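Local coordinates for protein A-adding tRNA nucleotidyltransferase (Aquifex aeolicus, PDB 4WBY) that adds the terminal adenosine to the 3' CC end of tRNA, using ATP, to complete the CCA terminus, at residues V256-L261 / L354-L359; G312-E317 / L340-E345. All coordinates share one frame; numbering follows the deposited sequence.

Interaction 1. Residues V256-L261 / L354-L359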
loop_
_atom_site.group_PDB
_atom_site.type_symbol
_atom_site.label_atom_id
_atom_site.label_comp_id
_atom_site.label_asym_id
_atom_site.label_seq_id
_atom_site.Cartn_x
_atom_site.Cartn_y
_atom_site.Cartn_z
ATOM N N VAL A 256 -2.763 3.517 16.602
ATOM C CA VAL A 256 -2.861 4.171 15.304
ATOM C C VAL A 256 -4.294 4.594 14.987
ATOM O O VAL A 256 -4.531 5.694 14.476
ATOM C CB VAL A 256 -2.331 3.242 14.186
ATOM C CG1 VAL A 256 -2.855 3.663 12.811
ATOM C CG2 VAL A 256 -0.810 3.202 14.221
ATOM N N ASP A 257 -5.252 3.724 15.286
ATOM C CA ASP A 257 -6.651 4.041 15.030
ATOM C C ASP A 257 -7.080 5.228 15.888
ATOM O O ASP A 257 -7.806 6.116 15.427
ATOM C CB ASP A 257 -7.546 2.829 15.301
ATOM C CG ASP A 257 -7.388 1.730 14.254
ATOM O OD1 ASP A 257 -6.809 1.992 13.174
ATOM O OD2 ASP A 257 -7.848 0.599 14.509
ATOM N N TRP A 258 -6.613 5.250 17.134
ATOM C CA TRP A 258 -6.901 6.366 18.029
ATOM C C TRP A 258 -6.298 7.665 17.495
ATOM O O TRP A 258 -6.972 8.695 17.429
ATOM C CB TRP A 258 -6.375 6.070 19.437
ATOM C CG TRP A 258 -6.391 7.257 20.353
ATOM C CD1 TRP A 258 -7.444 7.702 21.100
ATOM C CD2 TRP A 258 -5.304 8.154 20.620
ATOM N NE1 TRP A 258 -7.080 8.820 21.814
ATOM C CE2 TRP A 258 -5.773 9.120 21.535
ATOM C CE3 TRP A 258 -3.980 8.234 20.175
ATOM C CZ2 TRP A 258 -4.964 10.150 22.015
ATOM C CZ3 TRP A 258 -3.179 9.260 20.651
ATOM C CH2 TRP A 258 -3.673 10.205 21.559
ATOM N N HIS A 259 -5.029 7.615 17.106
ATOM C CA HIS A 259 -4.356 8.815 16.633
ATOM C C HIS A 259 -5.015 9.360 15.364
ATOM O O HIS A 259 -5.215 10.570 15.230
ATOM C CB HIS A 259 -2.875 8.548 16.372
ATOM C CG HIS A 259 -2.125 9.769 15.941
ATOM N ND1 HIS A 259 -1.827 10.031 14.621
ATOM C CD2 HIS A 259 -1.648 10.818 16.652
ATOM C CE1 HIS A 259 -1.183 11.183 14.539
ATOM N NE2 HIS A 259 -1.066 11.683 15.756
ATOM N N ALA A 260 -5.351 8.466 14.436
ATOM C CA ALA A 260 -5.940 8.882 13.166
ATOM C C ALA A 260 -7.304 9.528 13.380
ATOM O O ALA A 260 -7.687 10.448 12.656
ATOM C CB ALA A 260 -6.055 7.697 12.215
ATOM N N LEU A 261 -8.026 9.044 14.384
ATOM C CA LEU A 261 -9.354 9.559 14.701
ATOM C C LEU A 261 -9.271 10.912 15.397
ATOM O O LEU A 261 -9.970 11.854 15.032
ATOM C CB LEU A 261 -10.109 8.563 15.581
ATOM C CG LEU A 261 -11.519 8.940 16.034
ATOM C CD1 LEU A 261 -12.436 9.073 14.833
ATOM C CD2 LEU A 261 -12.060 7.909 17.013
ATOM N N LEU A 354 -1.438 12.784 27.359
ATOM C CA LEU A 354 -1.493 14.088 28.015
ATOM C C LEU A 354 -0.685 15.118 27.237
ATOM O O LEU A 354 -1.126 16.253 27.052
ATOM C CB LEU A 354 -0.983 13.995 29.453
ATOM C CG LEU A 354 -1.019 15.307 30.241
ATOM C CD1 LEU A 354 -2.455 15.777 30.438
ATOM C CD2 LEU A 354 -0.310 15.159 31.583
ATOM N N TYR A 355 0.501 14.724 26.785
ATOM C CA TYR A 355 1.315 15.619 25.977
ATOM C C TYR A 355 0.573 16.030 24.713
ATOM O O TYR A 355 0.535 17.209 24.365
ATOM C CB TYR A 355 2.642 14.971 25.600
ATOM C CG TYR A 355 3.423 15.816 24.622
ATOM C CD1 TYR A 355 4.125 16.930 25.053
ATOM C CD2 TYR A 355 3.439 15.512 23.267
ATOM C CE1 TYR A 355 4.827 17.714 24.167
ATOM C CE2 TYR A 355 4.141 16.295 22.369
ATOM C CZ TYR A 355 4.835 17.394 22.829
ATOM O OH TYR A 355 5.539 18.182 21.951
ATOM N N LEU A 356 -0.014 15.052 24.032
ATOM C CA LEU A 356 -0.671 15.290 22.751
ATOM C C LEU A 356 -1.951 16.097 22.892
ATOM O O LEU A 356 -2.243 16.960 22.064
ATOM C CB LEU A 356 -0.975 13.961 22.053
ATOM C CG LEU A 356 0.211 13.265 21.392
ATOM C CD1 LEU A 356 -0.204 11.905 20.860
ATOM C CD2 LEU A 356 0.771 14.129 20.271
ATOM N N GLU A 357 -2.709 15.819 23.947
ATOM C CA GLU A 357 -4.015 16.440 24.117
ATOM C C GLU A 357 -3.959 17.771 24.866
ATOM O O GLU A 357 -4.781 18.649 24.618
ATOM C CB GLU A 357 -4.963 15.480 24.841
ATOM C CG GLU A 357 -5.327 14.243 24.027
ATOM C CD GLU A 357 -6.266 13.313 24.770
ATOM O OE1 GLU A 357 -6.240 13.314 26.019
ATOM O OE2 GLU A 357 -7.035 12.583 24.107
ATOM N N LYS A 358 -2.994 17.929 25.768
ATOM C CA LYS A 358 -2.964 19.104 26.643
ATOM C C LYS A 358 -1.646 19.885 26.641
ATOM O O LYS A 358 -1.636 21.091 26.390
ATOM C CB LYS A 358 -3.283 18.689 28.083
ATOM C CG LYS A 358 -4.651 18.048 28.276
ATOM C CD LYS A 358 -5.774 19.035 28.017
ATOM C CE LYS A 358 -7.130 18.400 28.281
ATOM N NZ LYS A 358 -8.249 19.344 28.008
ATOM N N LEU A 359 -0.543 19.202 26.934
ATOM C CA LEU A 359 0.719 19.877 27.234
ATOM C C LEU A 359 1.298 20.673 26.063
ATOM O O LEU A 359 1.788 21.790 26.246
ATOM C CB LEU A 359 1.755 18.862 27.722
ATOM C CG LEU A 359 1.352 18.029 28.940
ATOM C CD1 LEU A 359 2.533 17.201 29.428
ATOM C CD2 LEU A 359 0.817 18.917 30.050
#
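Trp-258 reaches from helix 243-262 to helix 349-359 and meets Leu-356 and Glu-357 with the far rim of its six-membered ring. Its CB already points at the facing helix. With CG anti to the backbone N (chi1 169°) and the ring turned across the CB-CG bond (chi2 85°), the indole reaches outward with its benzo rim leading. Along that rim CZ3 lies 4.0 Å from Leu-356 CD1, and CH2 lies 3.9 Å from the same methyl, so one branch of the leucine sits against two ring carbons. The next atom, CZ2, is 3.8 Å from Glu-357 OE2. Both partners lie at the ring edge, near its plane. The carboxylate is tilted 53° from the indole, and its oxygen at the hydrogen-bearing rim is probably mildly favourable. The other oxygen, OE1, makes a salt bridge with Lys-353, which anchors the acid. Leu-356 and Glu-357 lie within a wider pi-type turn (355-359), where Leu-354 O accepts from Lys-358 N (2.8 Å) and Leu-359 N (3.0 Å). Phe-263 meets the indole edge-to-face. Leu-356 packs on Leu-339 of helix 336-342, so the contact joins the C-terminal ends of helices 243-262 and 349-359 beside that intervening helix.

Interaction 2. Residues G312-E317 / L340-E345. With SO4 (sulfate ion), chain B.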
loop_
_atom_site.group_PDB
_atom_site.type_symbol
_atom_site.label_atom_id
_atom_site.label_comp_id
_atom_site.label_asym_id
_atom_site.label_seq_id
_atom_site.Cartn_x
_atom_site.Cartn_y
_atom_site.Cartn_z
ATOM N N GLY A 312 15.391 3.155 24.858
ATOM C CA GLY A 312 15.535 2.513 26.152
ATOM C C GLY A 312 15.739 3.538 27.250
ATOM O O GLY A 312 15.039 3.532 28.262
ATOM N N SER A 313 16.693 4.437 27.043
ATOM C CA SER A 313 16.970 5.471 28.028
ATOM C C SER A 313 15.773 6.407 28.167
ATOM O O SER A 313 15.419 6.813 29.269
ATOM C CB SER A 313 18.219 6.256 27.641
ATOM O OG SER A 313 18.436 7.317 28.548
ATOM N N LEU A 314 15.137 6.731 27.045
ATOM C CA LEU A 314 14.027 7.676 27.072
ATOM C C LEU A 314 12.845 7.112 27.849
ATOM O O LEU A 314 12.205 7.829 28.608
ATOM C CB LEU A 314 13.593 8.052 25.656
ATOM C CG LEU A 314 12.364 8.964 25.597
ATOM C CD1 LEU A 314 12.653 10.325 26.218
ATOM C CD2 LEU A 314 11.883 9.108 24.159
ATOM N N LYS A 315 12.555 5.829 27.653
ATOM C CA LYS A 315 11.469 5.177 28.378
ATOM C C LYS A 315 11.696 5.274 29.879
ATOM O O LYS A 315 10.777 5.567 30.635
ATOM C CB LYS A 315 11.333 3.709 27.966
ATOM C CG LYS A 315 10.733 3.489 26.590
ATOM C CD LYS A 315 10.556 2.005 26.313
ATOM C CE LYS A 315 11.893 1.293 26.168
ATOM N NZ LYS A 315 11.723 -0.136 25.758
ATOM N N GLU A 316 12.930 5.036 30.309
ATOM C CA GLU A 316 13.262 5.141 31.720
ATOM C C GLU A 316 13.136 6.582 32.227
ATOM O O GLU A 316 12.606 6.807 33.311
ATOM C CB GLU A 316 14.670 4.602 31.968
ATOM C CG GLU A 316 15.065 4.555 33.434
ATOM C CD GLU A 316 14.185 3.631 34.259
ATOM O OE1 GLU A 316 13.621 2.667 33.695
ATOM O OE2 GLU A 316 14.056 3.872 35.479
ATOM N N GLU A 317 13.603 7.553 31.444
ATOM C CA GLU A 317 13.525 8.955 31.852
ATOM C C GLU A 317 12.080 9.406 31.952
ATOM O O GLU A 317 11.720 10.155 32.855
ATOM C CB GLU A 317 14.278 9.860 30.877
ATOM C CG GLU A 317 15.784 9.847 31.038
ATOM C CD GLU A 317 16.426 11.111 30.497
ATOM O OE1 GLU A 317 17.098 11.034 29.448
ATOM O OE2 GLU A 317 16.258 12.182 31.121
ATOM N N LEU A 340 3.911 7.543 19.218
ATOM C CA LEU A 340 2.996 6.416 19.092
ATOM C C LEU A 340 3.671 5.125 19.565
ATOM O O LEU A 340 3.039 4.287 20.210
ATOM C CB LEU A 340 2.491 6.297 17.653
ATOM C CG LEU A 340 1.730 7.540 17.179
ATOM C CD1 LEU A 340 1.152 7.367 15.780
ATOM C CD2 LEU A 340 0.644 7.934 18.170
ATOM N N LEU A 341 4.965 4.986 19.290
ATOM C CA LEU A 341 5.721 3.835 19.781
ATOM C C LEU A 341 5.748 3.808 21.312
ATOM O O LEU A 341 5.605 2.750 21.929
ATOM C CB LEU A 341 7.144 3.853 19.219
ATOM C CG LEU A 341 7.545 2.793 18.190
ATOM C CD1 LEU A 341 6.367 2.306 17.352
ATOM C CD2 LEU A 341 8.662 3.320 17.304
ATOM N N LEU A 342 5.915 4.980 21.919
ATOM C CA LEU A 342 5.937 5.095 23.372
ATOM C C LEU A 342 4.601 4.679 23.978
ATOM O O LEU A 342 4.555 4.180 25.102
ATOM C CB LEU A 342 6.298 6.527 23.796
ATOM C CG LEU A 342 7.788 6.874 23.683
ATOM C CD1 LEU A 342 7.992 8.377 23.699
ATOM C CD2 LEU A 342 8.608 6.225 24.796
ATOM N N MET A 343 3.518 4.862 23.227
ATOM C CA MET A 343 2.197 4.482 23.715
ATOM C C MET A 343 1.982 2.973 23.769
ATOM O O MET A 343 0.970 2.515 24.288
ATOM C CB MET A 343 1.116 5.126 22.859
ATOM C CG MET A 343 1.016 6.620 23.093
ATOM S SD MET A 343 -0.305 7.394 22.154
ATOM C CE MET A 343 -1.742 6.563 22.819
ATOM N N LEU A 344 2.931 2.206 23.241
ATOM C CA LEU A 344 2.908 0.750 23.385
ATOM C C LEU A 344 3.358 0.323 24.777
ATOM O O LEU A 344 3.190 -0.834 25.160
ATOM C CB LEU A 344 3.794 0.087 22.333
ATOM C CG LEU A 344 3.405 0.403 20.891
ATOM C CD1 LEU A 344 4.403 -0.190 19.906
ATOM C CD2 LEU A 344 1.999 -0.114 20.606
ATOM N N GLU A 345 3.955 1.253 25.517
ATOM C CA GLU A 345 4.334 1.002 26.900
ATOM C C GLU A 345 3.196 1.454 27.801
ATOM O O GLU A 345 2.937 2.650 27.923
ATOM C CB GLU A 345 5.622 1.741 27.260
ATOM C CG GLU A 345 6.724 1.614 26.223
ATOM C CD GLU A 345 7.268 0.210 26.127
ATOM O OE1 GLU A 345 7.268 -0.494 27.159
ATOM O OE2 GLU A 345 7.695 -0.189 25.023
HETATM S S SO4 B . 15.435 -1.267 27.662
HETATM O O1 SO4 B . 15.429 -2.725 27.586
HETATM O O2 SO4 B . 14.085 -0.762 27.441
HETATM O O3 SO4 B . 15.907 -0.819 28.972
HETATM O O4 SO4 B . 16.326 -0.713 26.650
#
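Lys-315 leaves helix 311-320 with CG anti to its own carbonyl carbon (chi1 -73°) and bends about its CG-CD bond (chi3 -68°), while Glu-345 bends at chi2 (-68°), and the two chains cross at about a right angle. Across the contact it is the methylenes CG and CD of the lysine that touch; the ammonium turns to a sulfate ion. Its CG lies 3.9 Å from Leu-342 CD2, and one atom further out CD rests 3.8 Å from the carboxylate carbon CD of Glu-345. The ammonium group stops short of a salt bridge, with NZ 4.1 Å from Glu-345 OE2, and gives a 3.0 Å hydrogen bond to O2 of the sulfate, probably from the crystallisation liquor. The sulfate lies beside the first turn of the helix, its O4 3.4 Å from Gly-312 CA, where a side chain would collide with it. Replacing Lys-315 by an alanine would probably leave the sulfate without this donor and the Glu-345 carboxylate without its nearby positive charge, and uncover Leu-342 CD2 on that side. On the buried flank Leu-314 CD2 meets Leu-342 CD1 at 4.0 Å, so the two methyls of Leu-342 are shared between successive residues of the facing helix. Glu-345 is brought into position by a type I beta turn from Leu-342, with Glu-345 N bonded to Leu-342 O (3.0 Å). Phe-306 and Leu-334 pack on Leu-314, and Ile-352 and Leu-348 on Leu-342. An apolar leucine seam bordered by Lys-315 and Glu-345 joins helix 311-320 to segment 340-345 and its type I turn, in the helical C-terminal region of this chain, itself the C-terminal piece of a longer protein, away from the ATP site.

From the N terminus the chain first builds the head domain with its mixed sheet, then passes into a succession of helices. Helix 243-262 supplies the first side of interaction 1. Helix 311-320 then opens interaction 2, which closes a short loop of 22 residues when helix 336-342 and its following turn return to it. Interaction 1 closes last, through helix 349-359, after 92 intervening residues, so the shorter closure lies within the longer one and the two do not cross. Their centres are about 15 Å apart, and they touch where Trp-258 CZ3 packs on Met-343 SD at 3.7 Å. His-259 CD2 also packs on Leu-340 CD2 (4.0 Å), so segment 340-345 joins both contacts among consecutive C-terminal helices.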